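Local coordinates for uncharacterized protein Q99UF4 (Staphylococcus aureus, PDB 3B2N), which probably acts as a LuxR-family DNA-binding response regulator that controls transcription, its CheY-like receiver domain receiving the signal, at residues A[8-12]-A[13-17]; A[20-23]-A[24-28]; A[114-117]-A[118-122]. All coordinates share one frame; numbering follows the deposited sequence.

Contact 1. Residues A[8-12]-A[13-17]; sequences IAEDQ and NMLRQ
Arg16 reaches back from the first turn of helix 13-26 over the loop that leaves strand 4-9, and its guanidinium joins the carbonyl of Glu10, the side chain of Asn13 and, through NE, Asp34 of strand 29-35. Its NH1 donates to Glu10 O at 2.9 Å, nearly in line with the C=O bond but with the oxygen tilted 25° from the guanidinium plane. The end of the same group meets Asn13 OD1 with two nitrogens: NH1, at 3.0 Å, lies in the amide plane on a lone pair, whereas NH2 comes from above that plane. Two N-H groups thus grip one oxygen, which lies in the guanidinium plane, and help fix the rotation of the arginine head. The chain gets there by running extended from the backbone, then bending at chi3 (72°), with its aliphatic part laid obliquely against Glu10; Glu10 CG is 3.7 Å from Arg16 CB.

Glu10 turns its carboxylate elsewhere. Leu15 crosses it at about a right angle and rests CD2 3.9 Å from Glu10 CD, while Glu10 OE2 accepts from Gln12 N at 2.7 Å on its anti side, the donor tilted from the carboxylate plane. Gln12 is the N-cap of the helix: its extended side chain brings OE1 to Leu15 N, a weak capping bond of 3.2 Å, and its own carbonyl O accepts from Arg16 N.

This is the beta1-alpha1 loop of a receiver domain, whose acidic pair in relatives helps bind the divalent metal beside the phosphorylated aspartate; Glu10 and Asp11 are consistent with that pair. Glu10 OE1 pairs with Lys106, and Asp11 N bonds to Asp56. With Arg16 salt-bridged to Asp34 and Ile8 packed under the helix against Val20 and Ile23, the turn joins strand 4-9, helix 13-26 and strand 29-35 of one beta-alpha-beta unit.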
loop_
_atom_site.group_PDB
_atom_site.type_symbol
_atom_site.label_atom_id
_atom_site.label_comp_id
_atom_site.label_asym_id
_atom_site.label_seq_id
_atom_site.Cartn_x
_atom_site.Cartn_y
_atom_site.Cartn_z
ATOM N N ILE A 8 2.996 -5.327 1.274
ATOM C CA ILE A 8 2.244 -4.564 2.257
ATOM C C ILE A 8 3.202 -3.912 3.191
ATOM O O ILE A 8 4.057 -4.592 3.782
ATOM C CB ILE A 8 1.290 -5.428 3.089
ATOM C CG1 ILE A 8 0.278 -6.098 2.137
ATOM C CG2 ILE A 8 0.593 -4.515 4.216
ATOM C CD1 ILE A 8 -0.565 -7.167 2.787
ATOM N N ALA A 9 3.123 -2.590 3.293
ATOM C CA ALA A 9 4.014 -1.941 4.259
ATOM C C ALA A 9 3.066 -1.249 5.248
ATOM O O ALA A 9 2.305 -0.338 4.868
ATOM C CB ALA A 9 4.946 -0.914 3.549
ATOM N N GLU A 10 3.107 -1.653 6.503
ATOM C CA GLU A 10 2.208 -1.113 7.509
ATOM C C GLU A 10 2.892 -1.019 8.895
ATOM O O GLU A 10 3.573 -1.955 9.357
ATOM C CB GLU A 10 0.907 -1.952 7.547
ATOM C CG GLU A 10 0.149 -1.946 8.931
ATOM C CD GLU A 10 -0.454 -0.560 9.271
ATOM O OE1 GLU A 10 -0.969 0.135 8.353
ATOM O OE2 GLU A 10 -0.368 -0.142 10.448
ATOM N N ASP A 11 2.720 0.116 9.555
ATOM C CA ASP A 11 3.487 0.365 10.762
ATOM C C ASP A 11 3.063 -0.581 11.877
ATOM O O ASP A 11 3.875 -1.056 12.610
ATOM C CB ASP A 11 3.270 1.803 11.221
ATOM C CG ASP A 11 4.154 2.158 12.402
ATOM O OD1 ASP A 11 3.616 2.343 13.490
ATOM O OD2 ASP A 11 5.395 2.158 12.272
ATOM N N GLN A 12 1.779 -0.911 11.974
ATOM C CA GLN A 12 1.368 -1.615 13.146
ATOM C C GLN A 12 1.408 -3.124 12.839
ATOM O O GLN A 12 0.745 -3.590 11.903
ATOM C CB GLN A 12 -0.040 -1.156 13.550
ATOM C CG GLN A 12 -0.557 -1.847 14.795
ATOM C CD GLN A 12 -2.020 -1.657 14.887
ATOM O OE1 GLN A 12 -2.769 -2.511 14.436
ATOM N NE2 GLN A 12 -2.456 -0.532 15.451
ATOM N N ASN A 13 2.160 -3.885 13.633
ATOM C CA ASN A 13 2.294 -5.332 13.424
ATOM C C ASN A 13 0.925 -6.078 13.440
ATOM O O ASN A 13 0.639 -6.885 12.565
ATOM C CB ASN A 13 3.260 -5.936 14.478
ATOM C CG ASN A 13 4.720 -5.375 14.399
ATOM O OD1 ASN A 13 5.178 -4.834 13.369
ATOM N ND2 ASN A 13 5.458 -5.533 15.506
ATOM N N MET A 14 0.100 -5.826 14.455
ATOM C CA MET A 14 -1.182 -6.549 14.537
ATOM C C MET A 14 -1.997 -6.407 13.229
ATOM O O MET A 14 -2.436 -7.427 12.640
ATOM C CB MET A 14 -2.007 -6.147 15.778
ATOM C CG MET A 14 -3.245 -7.074 16.002
ATOM S SD MET A 14 -4.228 -6.822 17.515
ATOM C CE MET A 14 -3.100 -7.576 18.699
ATOM N N LEU A 15 -2.175 -5.167 12.756
ATOM C CA LEU A 15 -2.969 -4.947 11.560
ATOM C C LEU A 15 -2.221 -5.489 10.329
ATOM O O LEU A 15 -2.844 -6.085 9.417
ATOM C CB LEU A 15 -3.301 -3.443 11.352
ATOM C CG LEU A 15 -4.004 -3.069 10.021
ATOM C CD1 LEU A 15 -5.377 -3.764 9.987
ATOM C CD2 LEU A 15 -4.180 -1.547 9.999
ATOM N N ARG A 16 -0.884 -5.309 10.296
ATOM C CA ARG A 16 -0.144 -5.751 9.150
ATOM C C ARG A 16 -0.310 -7.306 8.949
ATOM O O ARG A 16 -0.594 -7.771 7.861
ATOM C CB ARG A 16 1.352 -5.440 9.280
ATOM C CG ARG A 16 2.079 -5.775 7.954
ATOM C CD ARG A 16 3.511 -5.264 7.810
ATOM N NE ARG A 16 4.418 -6.012 8.659
ATOM C CZ ARG A 16 4.762 -5.645 9.893
ATOM N NH1 ARG A 16 4.282 -4.501 10.477
ATOM N NH2 ARG A 16 5.610 -6.425 10.544
ATOM N N GLN A 17 -0.069 -8.076 9.997
ATOM C CA GLN A 17 -0.226 -9.516 9.900
ATOM C C GLN A 17 -1.668 -9.881 9.546
ATOM O O GLN A 17 -1.893 -10.823 8.807
ATOM C CB GLN A 17 0.201 -10.226 11.209
ATOM C CG GLN A 17 1.704 -10.093 11.544
ATOM C CD GLN A 17 2.622 -9.920 10.304
ATOM O OE1 GLN A 17 2.669 -10.790 9.380
ATOM N NE2 GLN A 17 3.357 -8.800 10.286
#

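Contact 2. Residues A[20-23]-A[24-28]. With NA (sodium ion), chain B.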
loop_
_atom_site.group_PDB
_atom_site.type_symbol
_atom_site.label_atom_id
_atom_site.label_comp_id
_atom_site.label_asym_id
_atom_site.label_seq_id
_atom_site.Cartn_x
_atom_site.Cartn_y
_atom_site.Cartn_z
ATOM N N VAL A 20 -2.050 -9.338 5.756
ATOM C CA VAL A 20 -1.342 -10.382 5.011
ATOM C C VAL A 20 -2.238 -11.596 4.947
ATOM O O VAL A 20 -2.455 -12.131 3.856
ATOM C CB VAL A 20 -0.021 -10.765 5.674
ATOM C CG1 VAL A 20 0.528 -12.148 5.131
ATOM C CG2 VAL A 20 1.007 -9.645 5.585
ATOM N N GLN A 21 -2.812 -11.999 6.090
ATOM C CA GLN A 21 -3.666 -13.204 6.077
ATOM C C GLN A 21 -5.016 -13.008 5.415
ATOM O O GLN A 21 -5.469 -13.885 4.642
ATOM C CB GLN A 21 -3.826 -13.804 7.478
ATOM C CG GLN A 21 -2.465 -14.320 8.001
ATOM C CD GLN A 21 -2.557 -14.773 9.446
ATOM O OE1 GLN A 21 -3.445 -14.348 10.200
ATOM N NE2 GLN A 21 -1.676 -15.676 9.825
ATOM N N LEU A 22 -5.664 -11.886 5.720
ATOM C CA LEU A 22 -7.065 -11.705 5.257
ATOM C C LEU A 22 -7.120 -11.304 3.799
ATOM O O LEU A 22 -7.998 -11.737 3.070
ATOM C CB LEU A 22 -7.790 -10.645 6.089
ATOM C CG LEU A 22 -8.120 -11.130 7.499
ATOM C CD1 LEU A 22 -8.659 -9.990 8.327
ATOM C CD2 LEU A 22 -9.134 -12.254 7.379
ATOM N N ILE A 23 -6.193 -10.459 3.359
ATOM C CA ILE A 23 -6.176 -10.131 1.945
ATOM C C ILE A 23 -6.072 -11.369 1.025
ATOM O O ILE A 23 -6.774 -11.449 0.012
ATOM C CB ILE A 23 -5.102 -9.073 1.597
ATOM C CG1 ILE A 23 -5.547 -7.708 2.109
ATOM C CG2 ILE A 23 -4.910 -9.010 0.054
ATOM C CD1 ILE A 23 -4.343 -6.641 2.102
ATOM N N LYS A 24 -5.221 -12.330 1.377
ATOM C CA LYS A 24 -5.122 -13.565 0.635
ATOM C C LYS A 24 -6.419 -14.395 0.653
ATOM O O LYS A 24 -6.715 -15.077 -0.327
ATOM C CB LYS A 24 -3.970 -14.426 1.155
ATOM C CG LYS A 24 -2.627 -14.046 0.551
ATOM C CD LYS A 24 -1.511 -14.980 0.998
ATOM C CE LYS A 24 -1.373 -15.020 2.530
ATOM N NZ LYS A 24 -0.033 -15.587 2.886
ATOM N N LEU A 25 -7.163 -14.360 1.756
ATOM C CA LEU A 25 -8.437 -15.088 1.852
ATOM C C LEU A 25 -9.618 -14.361 1.161
ATOM O O LEU A 25 -10.536 -15.020 0.674
ATOM C CB LEU A 25 -8.792 -15.370 3.302
ATOM C CG LEU A 25 -7.877 -16.356 4.042
ATOM C CD1 LEU A 25 -8.178 -16.366 5.504
ATOM C CD2 LEU A 25 -8.000 -17.719 3.506
ATOM N N HIS A 26 -9.593 -13.022 1.143
ATOM C CA HIS A 26 -10.723 -12.223 0.616
ATOM C C HIS A 26 -10.648 -12.027 -0.894
ATOM O O HIS A 26 -11.610 -11.556 -1.513
ATOM C CB HIS A 26 -10.838 -10.850 1.329
ATOM C CG HIS A 26 -11.599 -10.907 2.622
ATOM N ND1 HIS A 26 -12.934 -11.255 2.686
ATOM C CD2 HIS A 26 -11.202 -10.713 3.900
ATOM C CE1 HIS A 26 -13.331 -11.260 3.952
ATOM N NE2 HIS A 26 -12.299 -10.913 4.710
ATOM N N GLY A 27 -9.519 -12.386 -1.491
ATOM C CA GLY A 27 -9.321 -12.123 -2.916
ATOM C C GLY A 27 -8.274 -13.012 -3.528
ATOM O O GLY A 27 -7.773 -13.926 -2.872
ATOM N N ASP A 28 -7.945 -12.749 -4.792
ATOM C CA ASP A 28 -6.981 -13.587 -5.539
ATOM C C ASP A 28 -5.595 -12.939 -5.606
ATOM O O ASP A 28 -5.182 -12.397 -6.628
ATOM C CB ASP A 28 -7.530 -13.891 -6.928
ATOM C CG ASP A 28 -8.777 -14.740 -6.865
ATOM O OD1 ASP A 28 -8.816 -15.685 -6.030
ATOM O OD2 ASP A 28 -9.723 -14.439 -7.614
HETATM NA NA NA B . -7.716 -16.062 -2.064
HETATM O O HOH W 1 -10.220 -16.034 -1.810
HETATM O O HOH W 2 -5.172 -16.222 -2.784
#
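His26 N donates to Leu22 O at 2.8 Å, the shortest of three backbone bonds in the last turn of helix 13-26. The bond from Leu25 N to Gln21 O is weak at 3.4 Å. Gly27 N to Ile23 O is weak as well, with an N-H...O angle of 120°, as the helix gives way to loop.

Van der Waals contacts of the side chains accompany these bonds. Lys24 runs alongside Val20, pointing the same way, and its CE lies 3.4 Å from Val20 O; a bend at chi3 (-57°) leads the chain back along the helix and leaves NZ 4.1 Å from Val20 CG1. Leu22 O approaches the imidazole of His26 obliquely, and CD2 of the ring lies near Leu22 CB. Ile23 packs on Leu6 and Ile8 of strand 4-9 and Phe29 of strand 29-35, while Leu22 and His26 meet helix 110-121, touching Ile110 and Glu111 respectively.

Metal coordination is the third kind. A sodium ion is bound by two carbonyl oxygens, Lys24 O at 2.2 Å and Gly27 O at 2.3 Å, and by two waters. One of these waters also donates to Leu25 O at 2.7 Å, so a third carbonyl, that of Leu25, is linked to the ion through its hydration shell.

Carbonyls near the C-terminal end of a helix carry the negative end of its dipole, and a monovalent cation there probably offsets part of it. The neutral backbone ligands and the two waters suit a hard ion such as sodium, which clamps Lys24 to Gly27 across the helix exit.

Contact 3. Residues A[114-117]-A[118-122]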
loop_
_atom_site.group_PDB
_atom_site.type_symbol
_atom_site.label_atom_id
_atom_site.label_comp_id
_atom_site.label_asym_id
_atom_site.label_seq_id
_atom_site.Cartn_x
_atom_site.Cartn_y
_atom_site.Cartn_z
ATOM N N VAL A 114 -10.087 -4.835 -0.366
ATOM C CA VAL A 114 -9.963 -5.796 -1.473
ATOM C C VAL A 114 -10.788 -5.357 -2.697
ATOM O O VAL A 114 -10.279 -5.357 -3.800
ATOM C CB VAL A 114 -10.287 -7.278 -1.035
ATOM C CG1 VAL A 114 -10.589 -8.185 -2.248
ATOM C CG2 VAL A 114 -9.139 -7.855 -0.119
ATOM N N GLU A 115 -12.031 -4.946 -2.500
ATOM C CA GLU A 115 -12.815 -4.397 -3.622
ATOM C C GLU A 115 -12.063 -3.249 -4.286
ATOM O O GLU A 115 -11.998 -3.173 -5.526
ATOM C CB GLU A 115 -14.143 -3.824 -3.136
ATOM C CG GLU A 115 -15.133 -4.771 -2.537
ATOM C CD GLU A 115 -16.461 -4.059 -2.278
ATOM O OE1 GLU A 115 -17.111 -4.331 -1.227
ATOM O OE2 GLU A 115 -16.824 -3.203 -3.132
ATOM N N THR A 116 -11.484 -2.359 -3.462
ATOM C CA THR A 116 -10.741 -1.229 -3.990
ATOM C C THR A 116 -9.513 -1.633 -4.812
ATOM O O THR A 116 -9.293 -1.113 -5.902
ATOM C CB THR A 116 -10.355 -0.243 -2.872
ATOM O OG1 THR A 116 -11.568 0.238 -2.246
ATOM C CG2 THR A 116 -9.573 0.893 -3.456
ATOM N N ILE A 117 -8.743 -2.587 -4.315
ATOM C CA ILE A 117 -7.612 -3.102 -5.058
ATOM C C ILE A 117 -8.088 -3.692 -6.398
ATOM O O ILE A 117 -7.496 -3.416 -7.468
ATOM C CB ILE A 117 -6.914 -4.188 -4.252
ATOM C CG1 ILE A 117 -6.327 -3.622 -2.942
ATOM C CG2 ILE A 117 -5.892 -4.899 -5.071
ATOM C CD1 ILE A 117 -5.962 -4.721 -1.944
ATOM N N ASN A 118 -9.153 -4.495 -6.349
ATOM C CA ASN A 118 -9.696 -5.052 -7.578
ATOM C C ASN A 118 -10.114 -3.956 -8.585
ATOM O O ASN A 118 -9.796 -4.079 -9.756
ATOM C CB ASN A 118 -10.865 -6.008 -7.304
ATOM C CG ASN A 118 -10.410 -7.315 -6.691
ATOM O OD1 ASN A 118 -9.302 -7.787 -6.944
ATOM N ND2 ASN A 118 -11.267 -7.910 -5.884
ATOM N N LYS A 119 -10.813 -2.912 -8.136
ATOM C CA LYS A 119 -11.214 -1.816 -9.042
ATOM C C LYS A 119 -9.969 -1.171 -9.601
ATOM O O LYS A 119 -9.878 -0.947 -10.787
ATOM C CB LYS A 119 -12.046 -0.715 -8.369
ATOM C CG LYS A 119 -13.105 -1.167 -7.398
ATOM C CD LYS A 119 -14.463 -1.363 -8.020
ATOM C CE LYS A 119 -15.542 -1.221 -6.941
ATOM N NZ LYS A 119 -16.553 -2.326 -7.006
ATOM N N VAL A 120 -9.005 -0.889 -8.746
ATOM C CA VAL A 120 -7.774 -0.254 -9.185
ATOM C C VAL A 120 -7.018 -1.133 -10.201
ATOM O O VAL A 120 -6.532 -0.646 -11.215
ATOM C CB VAL A 120 -6.878 0.113 -7.961
ATOM C CG1 VAL A 120 -5.501 0.463 -8.378
ATOM C CG2 VAL A 120 -7.480 1.255 -7.182
ATOM N N ASN A 121 -6.923 -2.428 -9.933
ATOM C CA ASN A 121 -6.140 -3.316 -10.797
ATOM C C ASN A 121 -6.836 -3.728 -12.125
ATOM O O ASN A 121 -6.218 -4.355 -12.981
ATOM C CB ASN A 121 -5.571 -4.519 -10.000
ATOM C CG ASN A 121 -4.316 -5.114 -10.645
ATOM O OD1 ASN A 121 -4.218 -6.330 -10.844
ATOM N ND2 ASN A 121 -3.371 -4.255 -11.009
ATOM N N ASN A 122 -8.097 -3.326 -12.308
ATOM C CA ASN A 122 -8.844 -3.591 -13.557
ATOM C C ASN A 122 -8.787 -2.453 -14.601
ATOM O O ASN A 122 -9.222 -1.320 -14.345
ATOM C CB ASN A 122 -10.310 -3.965 -13.265
ATOM C CG ASN A 122 -10.453 -5.279 -12.475
ATOM O OD1 ASN A 122 -11.554 -5.621 -12.030
ATOM N ND2 ASN A 122 -9.346 -6.011 -12.293
#
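Helix 110-121, the last helix of this CheY-like alpha/beta fold, binds Val114-Ile117 to Asn118-Asn121 through four consecutive i to i+4 backbone bonds. Each carbonyl of residues 114-117 is satisfied by one amide of the next turn: Val114 O by Asn118 N (2.9 Å, N-H...O angle 173°), Glu115 O by Lys119 N, Thr116 O by Val120 N, and Ile117 O by Asn121 N at 2.7 Å. Beyond that the regularity fades, and Asn122 N makes weak bonds to both Asn118 O and Lys119 O.

Side chains add little to this ladder. Thr116 OG1 turns back to the carbonyl of Glu112, and Asn121 OD1 accepts a weak hydrogen bond from Thr4 OG1. Asn118 lies alongside Val114, where its ND2 meets Val114 CG1 at 3.7 Å. The buried side chain of Ile117 packs on Ile81, Ile54 and Phe29, while Thr116 and Val120 pack on Ala102 of strand 102-105. On the outer side, Glu115 and Lys119 run side by side, and the lysine, bent at chi2 (-92°), makes a long salt bridge with NZ 4.0 Å from Glu115 OE2.

In the fold
From the N terminus, strand 4-9 runs into contact 1, which closes the short turn onto helix 13-26. Contact 2 ends that same helix, before strand 29-35, and contact 3 lies in the last helix of the domain. The three follow in series, none nesting within or crossing another. Contacts 1 and 2 meet beneath the helix, where Ile8 CD1 is 3.9 Å from Ile23 CD1. Contacts 2 and 3 join the first and last helices, with His26 O 3.6 Å from Val114 CG1. Contacts 1 and 3 stay about 8 Å apart at their nearest atoms, so contact 2 bridges them on the sheet face that both helices cover.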